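Local coordinates for protein oligogalacturonate lyase (Yersinia enterocolitica subsp. enterocolitica, PDB 3PE7) that cleaves oligogalacturonates by beta-elimination, probably in the cytoplasm, on a seven-bladed beta-propeller that binds manganese and calcium, at residues Leu50-Ala55 / Gln70-Leu75; Gln74-Arg79 / Asp93-Val98; Phe161-Pro166 / His211-Ala216; Ala204-Gly209 / Thr241-Val246. All blocks are in the same frame, centred on the assembly; numbering follows the deposited sequence.

Interaction 1 of 4, residues Leu50-Ala55 / Gln70-Leu75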
loop_
_atom_site.group_PDB
_atom_site.type_symbol
_atom_site.label_atom_id
_atom_site.label_comp_id
_atom_site.label_asym_id
_atom_site.label_seq_id
_atom_site.Cartn_x
_atom_site.Cartn_y
_atom_site.Cartn_z
ATOM N N LEU A 50 1.562 13.530 9.143
ATOM C CA LEU A 50 0.950 12.456 8.348
ATOM C C LEU A 50 0.590 12.923 6.937
ATOM O O LEU A 50 -0.145 13.885 6.766
ATOM C CB LEU A 50 -0.302 11.927 9.062
ATOM C CG LEU A 50 -1.195 10.915 8.328
ATOM C CD1 LEU A 50 -0.428 9.625 8.043
ATOM C CD2 LEU A 50 -2.465 10.636 9.120
ATOM N N LEU A 51 1.128 12.224 5.945
ATOM C CA LEU A 51 0.803 12.398 4.526
ATOM C C LEU A 51 -0.549 11.742 4.222
ATOM O O LEU A 51 -0.781 10.594 4.616
ATOM C CB LEU A 51 1.857 11.671 3.691
ATOM C CG LEU A 51 1.695 11.753 2.158
ATOM C CD1 LEU A 51 1.975 13.174 1.665
ATOM C CD2 LEU A 51 2.616 10.749 1.476
ATOM N N PHE A 52 -1.399 12.458 3.491
ATOM C CA PHE A 52 -2.700 11.915 3.059
ATOM C C PHE A 52 -3.208 12.597 1.782
ATOM O O PHE A 52 -2.638 13.579 1.305
ATOM C CB PHE A 52 -3.742 11.972 4.188
ATOM C CG PHE A 52 -4.293 13.338 4.460
ATOM C CD1 PHE A 52 -5.545 13.685 3.969
ATOM C CD2 PHE A 52 -3.573 14.287 5.220
ATOM C CE1 PHE A 52 -6.095 14.953 4.213
ATOM C CE2 PHE A 52 -4.105 15.570 5.477
ATOM C CZ PHE A 52 -5.369 15.910 4.968
ATOM N N GLY A 53 -4.270 12.053 1.219
ATOM C CA GLY A 53 -4.884 12.635 0.017
ATOM C C GLY A 53 -6.220 13.239 0.410
ATOM O O GLY A 53 -6.962 12.664 1.223
ATOM N N GLY A 54 -6.504 14.424 -0.119
ATOM C CA GLY A 54 -7.728 15.150 0.223
ATOM C C GLY A 54 -8.266 15.923 -0.964
ATOM O O GLY A 54 -7.535 16.242 -1.899
ATOM N N ALA A 55 -9.569 16.200 -0.931
ATOM C CA ALA A 55 -10.243 16.827 -2.071
ATOM C C ALA A 55 -10.590 18.308 -1.857
ATOM O O ALA A 55 -11.365 18.859 -2.616
ATOM C CB ALA A 55 -11.506 16.026 -2.430
ATOM N N GLN A 70 -3.068 20.121 14.308
ATOM C CA GLN A 70 -4.273 19.805 13.523
ATOM C C GLN A 70 -4.376 20.652 12.255
ATOM O O GLN A 70 -5.446 20.802 11.701
ATOM C CB GLN A 70 -5.549 19.856 14.382
ATOM C CG GLN A 70 -5.425 18.921 15.579
ATOM C CD GLN A 70 -6.626 18.866 16.491
ATOM O OE1 GLN A 70 -6.537 18.306 17.591
ATOM N NE2 GLN A 70 -7.751 19.442 16.061
ATOM N N VAL A 71 -3.246 21.175 11.788
ATOM C CA VAL A 71 -3.227 21.912 10.531
ATOM C C VAL A 71 -2.710 21.043 9.400
ATOM O O VAL A 71 -1.689 20.373 9.546
ATOM C CB VAL A 71 -2.395 23.230 10.653
ATOM C CG1 VAL A 71 -2.229 23.905 9.284
ATOM C CG2 VAL A 71 -3.058 24.177 11.650
ATOM N N ALA A 72 -3.448 21.039 8.284
ATOM C CA ALA A 72 -3.034 20.347 7.065
ATOM C C ALA A 72 -2.494 21.359 6.058
ATOM O O ALA A 72 -3.134 22.380 5.780
ATOM C CB ALA A 72 -4.207 19.620 6.474
ATOM N N THR A 73 -1.323 21.080 5.509
ATOM C CA THR A 73 -0.767 21.931 4.466
ATOM C C THR A 73 -0.908 21.223 3.117
ATOM O O THR A 73 -0.515 20.068 2.986
ATOM C CB THR A 73 0.716 22.238 4.748
ATOM O OG1 THR A 73 0.830 22.867 6.033
ATOM C CG2 THR A 73 1.303 23.179 3.652
ATOM N N GLN A 74 -1.462 21.919 2.129
ATOM C CA GLN A 74 -1.569 21.370 0.779
ATOM C C GLN A 74 -0.202 21.312 0.134
ATOM O O GLN A 74 0.490 22.346 0.033
ATOM C CB GLN A 74 -2.524 22.215 -0.079
ATOM C CG GLN A 74 -2.807 21.590 -1.447
ATOM C CD GLN A 74 -3.868 22.341 -2.213
ATOM O OE1 GLN A 74 -4.674 23.073 -1.627
ATOM N NE2 GLN A 74 -3.906 22.131 -3.529
ATOM N N LEU A 75 0.179 20.117 -0.310
ATOM C CA LEU A 75 1.523 19.852 -0.853
ATOM C C LEU A 75 1.574 19.925 -2.371
ATOM O O LEU A 75 2.573 20.345 -2.934
ATOM C CB LEU A 75 2.028 18.473 -0.422
ATOM C CG LEU A 75 2.111 18.187 1.086
ATOM C CD1 LEU A 75 2.625 16.757 1.283
ATOM C CD2 LEU A 75 3.053 19.185 1.758
#

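Interaction 2 of 4, residues Gln74-Arg79 / Asp93-Val98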
loop_
_atom_site.group_PDB
_atom_site.type_symbol
_atom_site.label_atom_id
_atom_site.label_comp_id
_atom_site.label_asym_id
_atom_site.label_seq_id
_atom_site.Cartn_x
_atom_site.Cartn_y
_atom_site.Cartn_z
ATOM N N GLN A 74 -1.462 21.919 2.129
ATOM C CA GLN A 74 -1.569 21.370 0.779
ATOM C C GLN A 74 -0.202 21.312 0.134
ATOM O O GLN A 74 0.490 22.346 0.033
ATOM C CB GLN A 74 -2.524 22.215 -0.079
ATOM C CG GLN A 74 -2.807 21.590 -1.447
ATOM C CD GLN A 74 -3.868 22.341 -2.213
ATOM O OE1 GLN A 74 -4.674 23.073 -1.627
ATOM N NE2 GLN A 74 -3.906 22.131 -3.529
ATOM N N LEU A 75 0.179 20.117 -0.310
ATOM C CA LEU A 75 1.523 19.852 -0.853
ATOM C C LEU A 75 1.574 19.925 -2.371
ATOM O O LEU A 75 2.573 20.345 -2.934
ATOM C CB LEU A 75 2.028 18.473 -0.422
ATOM C CG LEU A 75 2.111 18.187 1.086
ATOM C CD1 LEU A 75 2.625 16.757 1.283
ATOM C CD2 LEU A 75 3.053 19.185 1.758
ATOM N N THR A 76 0.529 19.430 -3.023
ATOM C CA THR A 76 0.495 19.390 -4.488
ATOM C C THR A 76 -0.831 20.023 -4.967
ATOM O O THR A 76 -1.789 20.150 -4.192
ATOM C CB THR A 76 0.644 17.941 -5.026
ATOM O OG1 THR A 76 -0.487 17.146 -4.621
ATOM C CG2 THR A 76 1.928 17.276 -4.513
ATOM N N GLU A 77 -0.865 20.419 -6.239
ATOM C CA GLU A 77 -2.056 21.014 -6.806
ATOM C C GLU A 77 -2.251 20.564 -8.244
ATOM O O GLU A 77 -1.310 20.102 -8.902
ATOM C CB GLU A 77 -1.979 22.549 -6.694
ATOM C CG GLU A 77 -0.831 23.184 -7.471
ATOM C CD GLU A 77 -0.714 24.696 -7.269
ATOM O OE1 GLU A 77 -1.370 25.256 -6.367
ATOM O OE2 GLU A 77 0.050 25.343 -8.025
ATOM N N GLY A 78 -3.481 20.689 -8.728
ATOM C CA GLY A 78 -3.797 20.310 -10.095
ATOM C C GLY A 78 -4.539 18.995 -10.199
ATOM O O GLY A 78 -4.833 18.361 -9.188
ATOM N N ARG A 79 -4.821 18.565 -11.428
ATOM C CA ARG A 79 -5.785 17.470 -11.650
ATOM C C ARG A 79 -5.275 16.029 -11.854
ATOM O O ARG A 79 -6.090 15.099 -11.984
ATOM C CB ARG A 79 -6.739 17.853 -12.803
ATOM C CG ARG A 79 -7.578 19.094 -12.487
ATOM N N ASP A 93 11.982 14.688 4.531
ATOM C CA ASP A 93 12.187 15.972 3.881
ATOM C C ASP A 93 11.618 16.058 2.464
ATOM O O ASP A 93 11.679 17.119 1.836
ATOM C CB ASP A 93 13.679 16.352 3.886
ATOM C CG ASP A 93 14.563 15.329 3.199
ATOM O OD1 ASP A 93 15.756 15.645 2.982
ATOM O OD2 ASP A 93 14.133 14.194 2.892
ATOM N N ALA A 94 11.093 14.939 1.968
ATOM C CA ALA A 94 10.561 14.901 0.599
ATOM C C ALA A 94 9.332 14.019 0.460
ATOM O O ALA A 94 9.154 13.060 1.206
ATOM C CB ALA A 94 11.633 14.454 -0.389
ATOM N N LEU A 95 8.494 14.355 -0.517
ATOM C CA LEU A 95 7.416 13.481 -0.970
ATOM C C LEU A 95 7.724 13.028 -2.393
ATOM O O LEU A 95 8.097 13.845 -3.231
ATOM C CB LEU A 95 6.082 14.222 -0.956
ATOM C CG LEU A 95 4.941 13.709 -1.843
ATOM C CD1 LEU A 95 4.379 12.377 -1.315
ATOM C CD2 LEU A 95 3.858 14.782 -1.894
ATOM N N PHE A 96 7.586 11.731 -2.653
ATOM C CA PHE A 96 7.642 11.192 -4.025
ATOM C C PHE A 96 6.253 10.720 -4.433
ATOM O O PHE A 96 5.565 10.057 -3.653
ATOM C CB PHE A 96 8.613 10.020 -4.122
ATOM C CG PHE A 96 10.052 10.415 -3.947
ATOM C CD1 PHE A 96 10.623 10.462 -2.675
ATOM C CD2 PHE A 96 10.833 10.737 -5.053
ATOM C CE1 PHE A 96 11.976 10.833 -2.510
ATOM C CE2 PHE A 96 12.188 11.097 -4.903
ATOM C CZ PHE A 96 12.755 11.157 -3.629
ATOM N N TYR A 97 5.835 11.070 -5.652
ATOM C CA TYR A 97 4.529 10.642 -6.147
ATOM C C TYR A 97 4.514 10.728 -7.669
ATOM O O TYR A 97 5.410 11.319 -8.273
ATOM C CB TYR A 97 3.408 11.521 -5.554
ATOM C CG TYR A 97 3.290 12.879 -6.216
ATOM C CD1 TYR A 97 4.204 13.905 -5.940
ATOM C CD2 TYR A 97 2.260 13.146 -7.129
ATOM C CE1 TYR A 97 4.091 15.160 -6.551
ATOM C CE2 TYR A 97 2.152 14.405 -7.744
ATOM C CZ TYR A 97 3.067 15.396 -7.453
ATOM O OH TYR A 97 2.977 16.636 -8.063
ATOM N N VAL A 98 3.489 10.142 -8.277
ATOM C CA VAL A 98 3.338 10.170 -9.736
ATOM C C VAL A 98 2.236 11.158 -10.159
ATOM O O VAL A 98 1.098 11.127 -9.655
ATOM C CB VAL A 98 3.033 8.782 -10.314
ATOM C CG1 VAL A 98 2.862 8.864 -11.858
ATOM C CG2 VAL A 98 4.131 7.790 -9.954
HETATM O O HOH W 1 0.600 17.879 -9.197
#

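Interaction 3 of 4, residues Phe161-Pro166 / His211-Ala216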
loop_
_atom_site.group_PDB
_atom_site.type_symbol
_atom_site.label_atom_id
_atom_site.label_comp_id
_atom_site.label_asym_id
_atom_site.label_seq_id
_atom_site.Cartn_x
_atom_site.Cartn_y
_atom_site.Cartn_z
ATOM N N PHE A 161 -7.493 -8.777 -19.030
ATOM C CA PHE A 161 -6.172 -8.253 -19.368
ATOM C C PHE A 161 -5.086 -9.324 -19.224
ATOM O O PHE A 161 -4.140 -9.374 -20.018
ATOM C CB PHE A 161 -5.850 -7.057 -18.474
ATOM C CG PHE A 161 -4.618 -6.321 -18.884
ATOM C CD1 PHE A 161 -4.533 -5.711 -20.140
ATOM C CD2 PHE A 161 -3.533 -6.230 -18.021
ATOM C CE1 PHE A 161 -3.376 -5.023 -20.518
ATOM C CE2 PHE A 161 -2.381 -5.532 -18.397
ATOM C CZ PHE A 161 -2.304 -4.934 -19.645
ATOM N N TYR A 162 -5.238 -10.157 -18.205
ATOM C CA TYR A 162 -4.283 -11.233 -17.916
ATOM C C TYR A 162 -4.024 -12.139 -19.136
ATOM O O TYR A 162 -2.883 -12.507 -19.414
ATOM C CB TYR A 162 -4.791 -12.061 -16.734
ATOM C CG TYR A 162 -4.107 -13.407 -16.552
ATOM C CD1 TYR A 162 -4.757 -14.599 -16.906
ATOM C CD2 TYR A 162 -2.824 -13.488 -16.021
ATOM C CE1 TYR A 162 -4.133 -15.836 -16.740
ATOM C CE2 TYR A 162 -2.185 -14.721 -15.858
ATOM C CZ TYR A 162 -2.846 -15.890 -16.215
ATOM O OH TYR A 162 -2.227 -17.109 -16.040
ATOM N N PHE A 163 -5.081 -12.454 -19.873
ATOM C CA PHE A 163 -4.982 -13.393 -20.992
ATOM C C PHE A 163 -4.311 -12.806 -22.231
ATOM O O PHE A 163 -3.928 -13.559 -23.141
ATOM C CB PHE A 163 -6.373 -13.927 -21.345
ATOM C CG PHE A 163 -7.061 -14.613 -20.203
ATOM C CD1 PHE A 163 -6.847 -15.966 -19.958
ATOM C CD2 PHE A 163 -7.918 -13.904 -19.364
ATOM C CE1 PHE A 163 -7.494 -16.607 -18.894
ATOM C CE2 PHE A 163 -8.571 -14.541 -18.287
ATOM C CZ PHE A 163 -8.357 -15.890 -18.060
ATOM N N THR A 164 -4.152 -11.482 -22.265
ATOM C CA THR A 164 -3.520 -10.802 -23.396
ATOM C C THR A 164 -1.998 -10.913 -23.411
ATOM O O THR A 164 -1.370 -10.544 -24.389
ATOM C CB THR A 164 -3.903 -9.305 -23.477
ATOM O OG1 THR A 164 -3.369 -8.608 -22.350
ATOM C CG2 THR A 164 -5.421 -9.113 -23.543
ATOM N N LYS A 165 -1.413 -11.418 -22.321
ATOM C CA LYS A 165 0.050 -11.547 -22.207
ATOM C C LYS A 165 0.779 -10.257 -22.568
ATOM O O LYS A 165 1.599 -10.228 -23.506
ATOM C CB LYS A 165 0.576 -12.717 -23.059
ATOM C CG LYS A 165 0.221 -14.084 -22.513
ATOM C CD LYS A 165 0.862 -15.189 -23.343
ATOM C CE LYS A 165 0.100 -16.485 -23.202
ATOM N NZ LYS A 165 0.455 -17.255 -21.970
ATOM N N PRO A 166 0.489 -9.173 -21.829
ATOM C CA PRO A 166 1.083 -7.878 -22.145
ATOM C C PRO A 166 2.589 -7.886 -21.921
ATOM O O PRO A 166 3.078 -8.586 -21.025
ATOM C CB PRO A 166 0.434 -6.935 -21.132
ATOM C CG PRO A 166 0.067 -7.840 -19.955
ATOM C CD PRO A 166 -0.346 -9.132 -20.609
ATOM N N HIS A 211 -6.296 -15.164 -9.194
ATOM C CA HIS A 211 -5.577 -15.880 -8.138
ATOM C C HIS A 211 -5.444 -17.373 -8.395
ATOM O O HIS A 211 -4.428 -17.990 -8.034
ATOM C CB HIS A 211 -6.257 -15.650 -6.773
ATOM C CG HIS A 211 -7.653 -16.186 -6.696
ATOM N ND1 HIS A 211 -7.948 -17.423 -6.165
ATOM C CD2 HIS A 211 -8.837 -15.653 -7.088
ATOM C CE1 HIS A 211 -9.253 -17.631 -6.235
ATOM N NE2 HIS A 211 -9.816 -16.570 -6.788
ATOM N N ASP A 212 -6.474 -17.951 -9.007
ATOM C CA ASP A 212 -6.538 -19.388 -9.215
ATOM C C ASP A 212 -5.992 -19.821 -10.578
ATOM O O ASP A 212 -5.957 -21.014 -10.891
ATOM C CB ASP A 212 -7.972 -19.908 -8.990
ATOM C CG ASP A 212 -9.014 -19.212 -9.873
ATOM O OD1 ASP A 212 -8.848 -18.018 -10.210
ATOM O OD2 ASP A 212 -10.029 -19.871 -10.214
ATOM N N LEU A 213 -5.549 -18.855 -11.378
ATOM C CA LEU A 213 -5.042 -19.156 -12.714
ATOM C C LEU A 213 -3.542 -18.965 -12.871
ATOM O O LEU A 213 -2.910 -19.684 -13.645
ATOM C CB LEU A 213 -5.785 -18.347 -13.782
ATOM C CG LEU A 213 -7.285 -18.645 -13.928
ATOM C CD1 LEU A 213 -7.854 -17.801 -15.057
ATOM C CD2 LEU A 213 -7.571 -20.132 -14.164
ATOM N N VAL A 214 -2.970 -18.012 -12.137
ATOM C CA VAL A 214 -1.546 -17.725 -12.281
ATOM C C VAL A 214 -0.709 -18.960 -11.930
ATOM O O VAL A 214 -1.032 -19.684 -10.983
ATOM C CB VAL A 214 -1.097 -16.467 -11.475
ATOM C CG1 VAL A 214 -1.774 -15.219 -12.027
ATOM C CG2 VAL A 214 -1.386 -16.608 -9.969
ATOM N N ASP A 215 0.337 -19.199 -12.719
ATOM C CA ASP A 215 1.316 -20.259 -12.454
ATOM C C ASP A 215 1.850 -20.190 -11.009
ATOM O O ASP A 215 1.829 -21.179 -10.268
ATOM C CB ASP A 215 2.460 -20.244 -13.502
ATOM C CG ASP A 215 3.270 -18.914 -13.534
ATOM O OD1 ASP A 215 4.421 -18.951 -14.035
ATOM O OD2 ASP A 215 2.799 -17.840 -13.087
ATOM N N ALA A 216 2.295 -19.005 -10.618
ATOM C CA ALA A 216 2.727 -18.736 -9.254
ATOM C C ALA A 216 2.645 -17.246 -9.047
ATOM O O ALA A 216 3.032 -16.458 -9.917
ATOM C CB ALA A 216 4.154 -19.236 -9.014
HETATM O O HOH W 2 0.312 -17.479 -15.216
#

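Interaction 4 of 4, residues Ala204-Gly209 / Thr241-Val246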
loop_
_atom_site.group_PDB
_atom_site.type_symbol
_atom_site.label_atom_id
_atom_site.label_comp_id
_atom_site.label_asym_id
_atom_site.label_seq_id
_atom_site.Cartn_x
_atom_site.Cartn_y
_atom_site.Cartn_z
ATOM N N ALA A 204 11.219 -8.372 -4.902
ATOM C CA ALA A 204 10.062 -9.237 -5.018
ATOM C C ALA A 204 9.148 -8.615 -6.054
ATOM O O ALA A 204 9.149 -7.401 -6.220
ATOM C CB ALA A 204 9.331 -9.377 -3.669
ATOM N N PHE A 205 8.398 -9.455 -6.759
ATOM C CA PHE A 205 7.373 -8.980 -7.721
ATOM C C PHE A 205 6.382 -10.099 -7.945
ATOM O O PHE A 205 6.600 -11.227 -7.508
ATOM C CB PHE A 205 7.997 -8.534 -9.062
ATOM C CG PHE A 205 8.622 -9.661 -9.852
ATOM C CD1 PHE A 205 7.947 -10.238 -10.927
ATOM C CD2 PHE A 205 9.901 -10.133 -9.538
ATOM C CE1 PHE A 205 8.521 -11.273 -11.650
ATOM C CE2 PHE A 205 10.471 -11.175 -10.270
ATOM C CZ PHE A 205 9.781 -11.739 -11.326
ATOM N N CYS A 206 5.265 -9.795 -8.604
ATOM C CA CYS A 206 4.236 -10.813 -8.810
ATOM C C CYS A 206 3.899 -11.062 -10.273
ATOM O O CYS A 206 4.170 -10.236 -11.156
ATOM C CB CYS A 206 2.943 -10.471 -8.040
ATOM S SG CYS A 206 1.972 -9.068 -8.695
ATOM N N HIS A 207 3.290 -12.217 -10.500
ATOM C CA HIS A 207 2.542 -12.452 -11.734
ATOM C C HIS A 207 1.118 -12.060 -11.406
ATOM O O HIS A 207 0.443 -12.739 -10.620
ATOM C CB HIS A 207 2.640 -13.911 -12.157
ATOM C CG HIS A 207 3.987 -14.293 -12.697
ATOM N ND1 HIS A 207 4.255 -15.551 -13.198
ATOM C CD2 HIS A 207 5.140 -13.590 -12.811
ATOM C CE1 HIS A 207 5.512 -15.603 -13.602
ATOM N NE2 HIS A 207 6.078 -14.434 -13.360
ATOM N N GLU A 208 0.696 -10.927 -11.965
ATOM C CA GLU A 208 -0.657 -10.405 -11.736
ATOM C C GLU A 208 -1.671 -11.202 -12.557
ATOM O O GLU A 208 -1.335 -11.773 -13.602
ATOM C CB GLU A 208 -0.715 -8.900 -12.050
ATOM C CG GLU A 208 -2.011 -8.192 -11.587
ATOM C CD GLU A 208 -2.366 -8.527 -10.150
ATOM O OE1 GLU A 208 -1.798 -7.902 -9.257
ATOM O OE2 GLU A 208 -3.199 -9.423 -9.913
ATOM N N GLY A 209 -2.906 -11.250 -12.068
ATOM C CA GLY A 209 -3.960 -11.989 -12.742
ATOM C C GLY A 209 -4.779 -12.790 -11.749
ATOM O O GLY A 209 -4.494 -12.771 -10.545
ATOM N N THR A 241 -1.682 -14.484 -1.925
ATOM C CA THR A 241 -2.001 -13.097 -2.220
ATOM C C THR A 241 -1.545 -12.238 -1.048
ATOM O O THR A 241 -1.039 -12.787 -0.039
ATOM C CB THR A 241 -3.534 -12.936 -2.488
ATOM O OG1 THR A 241 -3.812 -11.605 -2.948
ATOM C CG2 THR A 241 -4.346 -13.274 -1.249
ATOM N N HIS A 242 -1.720 -10.916 -1.187
ATOM C CA HIS A 242 -1.465 -9.958 -0.103
ATOM C C HIS A 242 -0.015 -9.937 0.349
ATOM O O HIS A 242 0.271 -9.603 1.505
ATOM C CB HIS A 242 -2.379 -10.231 1.104
ATOM C CG HIS A 242 -3.843 -10.147 0.784
ATOM N ND1 HIS A 242 -4.823 -10.345 1.733
ATOM C CD2 HIS A 242 -4.489 -9.868 -0.375
ATOM C CE1 HIS A 242 -6.010 -10.237 1.162
ATOM N NE2 HIS A 242 -5.835 -9.934 -0.116
ATOM N N GLU A 243 0.898 -10.279 -0.562
ATOM C CA GLU A 243 2.315 -10.352 -0.185
ATOM C C GLU A 243 2.873 -8.968 0.159
ATOM O O GLU A 243 2.505 -7.950 -0.441
ATOM C CB GLU A 243 3.173 -11.060 -1.260
ATOM C CG GLU A 243 3.491 -10.221 -2.515
ATOM C CD GLU A 243 2.336 -10.156 -3.507
ATOM O OE1 GLU A 243 1.333 -10.907 -3.338
ATOM O OE2 GLU A 243 2.431 -9.340 -4.465
ATOM N N PHE A 244 3.733 -8.940 1.171
ATOM C CA PHE A 244 4.440 -7.722 1.545
ATOM C C PHE A 244 5.731 -8.093 2.273
ATOM O O PHE A 244 5.847 -9.197 2.820
ATOM C CB PHE A 244 3.584 -6.769 2.403
ATOM C CG PHE A 244 3.264 -7.285 3.782
ATOM C CD1 PHE A 244 3.991 -6.838 4.900
ATOM C CD2 PHE A 244 2.240 -8.210 3.978
ATOM C CE1 PHE A 244 3.685 -7.311 6.189
ATOM C CE2 PHE A 244 1.916 -8.675 5.246
ATOM C CZ PHE A 244 2.641 -8.223 6.364
ATOM N N TRP A 245 6.703 -7.185 2.240
ATOM C CA TRP A 245 7.905 -7.314 3.055
ATOM C C TRP A 245 7.625 -6.850 4.481
ATOM O O TRP A 245 7.103 -5.750 4.687
ATOM C CB TRP A 245 9.046 -6.438 2.507
ATOM C CG TRP A 245 9.702 -6.956 1.231
ATOM C CD1 TRP A 245 9.673 -6.353 -0.013
ATOM C CD2 TRP A 245 10.462 -8.151 1.082
ATOM N NE1 TRP A 245 10.393 -7.108 -0.918
ATOM C CE2 TRP A 245 10.869 -8.225 -0.277
ATOM C CE3 TRP A 245 10.851 -9.169 1.965
ATOM C CZ2 TRP A 245 11.660 -9.270 -0.766
ATOM C CZ3 TRP A 245 11.640 -10.221 1.479
ATOM C CH2 TRP A 245 12.021 -10.267 0.117
ATOM N N VAL A 246 8.002 -7.662 5.468
ATOM C CA VAL A 246 8.133 -7.103 6.830
ATOM C C VAL A 246 9.099 -5.919 6.696
ATOM O O VAL A 246 10.106 -6.030 5.998
ATOM C CB VAL A 246 8.682 -8.139 7.834
ATOM C CG1 VAL A 246 8.648 -7.583 9.274
ATOM C CG2 VAL A 246 7.866 -9.425 7.771
#

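Interaction 1 of 4, residues Leu50-Ala55 / Gln70-Leu75
L51 and L75 make the tight end of this contact: their CD1 methyls come within 3.7 Å of each other, the two side chains running at a slant to one another. L51 reaches there because CG lies anti to its backbone N (chi1 -179°), which carries the branch out beside the strand toward L75. Both leucines also touch L95, so this end belongs to a buried apolar layer, and the branched, flexible leucine suits the job of filling it from several directions. Strands 49-54 and 71-74 belong to the same antiparallel blade of the seven-bladed beta-propeller, but they are not paired; strand 61-66 lies between them and takes the backbone hydrogen bonds, so the two segments meet through side chains alone. At the other end the fit is looser. The A72 methyl sits at the edge of the F52 ring, near its plane, with CB 4.2 Å from both CE2 and CZ of F52. A small alanine is appropriate here, since the phenyl rim already spans most of the gap. On the far side of strand 71-74, T73 points away from segment 50-55 and is partly exposed to solvent.

Interaction 2 of 4, residues Gln74-Arg79 / Asp93-Val98
T76 meets Y97 and L95 where the chain leaves one blade of the beta-propeller and packs on strand 94-99 of the next. Followed outward, its CB lies 4.0 Å from Y97 OH, and the side chain then divides. The methyl CG2 turns to the aromatic residue, approaching obliquely to 3.6 Å from Y97 CE1, and it also comes 4.1 Å from L95 CD2. The hydroxyl OG1 is held between the backbone N and the carbonyl carbon (chi1 65°), where it hydrogen-bonds to D81 OD2 and to the backbone N of Y62. Threonine suits such a place because one short side chain offers both a methyl for the apolar layer and a hydroxyl for polar partners. L75 adds its CD1, 3.9 Å from L95 CD2, so L95 is shared by two neighbouring residues of the incoming loop. Y97 contributes its ring to this layer but sends its OH to E114 OE1; a water 2.9 Å from both Y97 OH and E77 O donates to the phenol oxygen and probably bridges the two segments. The extended side chain of Q74 places its amide at T76 O. Its NE2 also binds D57 OD2, a residue of the first calcium site, and donates to T76 O at 3.0 Å with an N-H...O angle of 161°, the acceptor lying almost exactly in the amide plane.

Interaction 3 of 4, residues Phe161-Pro166 / His211-Ala216
Y162 overlaps V214 and L213 with its ring, bringing CE2 to 3.9 Å from V214 CG1. The two residues it touches belong to the connection between strands 202-207 and 218-222 of one propeller blade, whereas Y162 follows helix 155-161, which is inserted between two strands of the preceding blade; the contact thus joins excursions from adjacent blades well away from the metal sites. With CG anti to the backbone N (chi1 165°), the tyrosine ring is carried across to 211-216. It approaches V214 CG1 and L213 CB obliquely, while its hydroxyl reaches past them to a water lying in the ring plane at the edge, 2.7 Å from Y162 OH. That water accepts a hydrogen bond from D215 N, so a tyrosine serves here as both packing surface and polar bridge. F163, exposed, extends the patch: F163 CZ is 3.6 Å from L213 CD1, the two side chains crossing at about a right angle. Y162 CD1 in turn stands 3.7 Å above the centre of one face of the F163 ring, so the neighbouring aromatics brace each other. The turn that presents them is fixed at F161 O, which accepts from T164 N and also from T164 OG1; the bond from T164 OG1 to F161 O is 2.6 Å long and lies in the carbonyl plane, on a lone pair.

Interaction 4 of 4, residues Ala204-Gly209 / Thr241-Val246
Residues 204-206 and 243-245 run nearly antiparallel, 167° apart, but their CA atoms come no closer than 8.6 Å (A204 to W245) and no hydrogen bond links the two segments; strand 202-207 belongs to the sheet that starts with strand 190-196, strand 238-245 to the next one. A204 turns its methyl toward the indole of W245 and meets it obliquely, CB lying 3.7 Å from W245 NE1 and from the benzo-ring atom CZ2. The small alanine leaves room for the broad tryptophan, whose NE1 hydrogen-bonds to I194 O in strand 190-196, tying the ring to the neighbouring blade. One pair further along, C206 CB packs 3.8 Å from E243 OE2. E243 is folded rather than extended, bent at chi2 (-79°), and its buried carboxylate is satisfied from outside, OE1 by a salt bridge to R217 and OE2 by H192 ND1. R217 also forms a salt bridge to E208 OE1 and, by bridging to both glutamates, probably offsets their like charges, 6.6 Å apart between E208 OE1 and E243 OE2. E208 is steadied further by a hydrogen bond from G209 N, which lies 2.8 Å from E208 OE2, on its anti side and 30° out of the carboxylate plane. Strand 238-245 is an end strand of its own four-stranded sheet, and its packing against strand 202-207 is the face-to-face contact of successive blades in a beta-propeller, with the second calcium about 9 Å from the nearest atom of the W245 side chain.

How the interactions relate
From the N terminus, interaction 1 closes a short loop within one blade, bringing strands 49-54 and 71-74 together around strand 61-66. Interaction 2 begins on the residues where it ends, Q74 and L75, and carries the chain to the next blade; L51 CD2 meets L95 CD1 at 3.7 Å, so the two share one apolar layer. Interaction 3 closes 161-216 between excursions of adjacent blades, and interaction 4 closes 204-246 between strands of successive blades. These two cross, their segments alternating as 161-166, 204-209, 211-216, 241-246; together they join three blades, and a probable 2.7 Å hydrogen bond connects H207 ND1 to D215 OD2. Interaction 4 lies across the chain's centre from interactions 1 and 2.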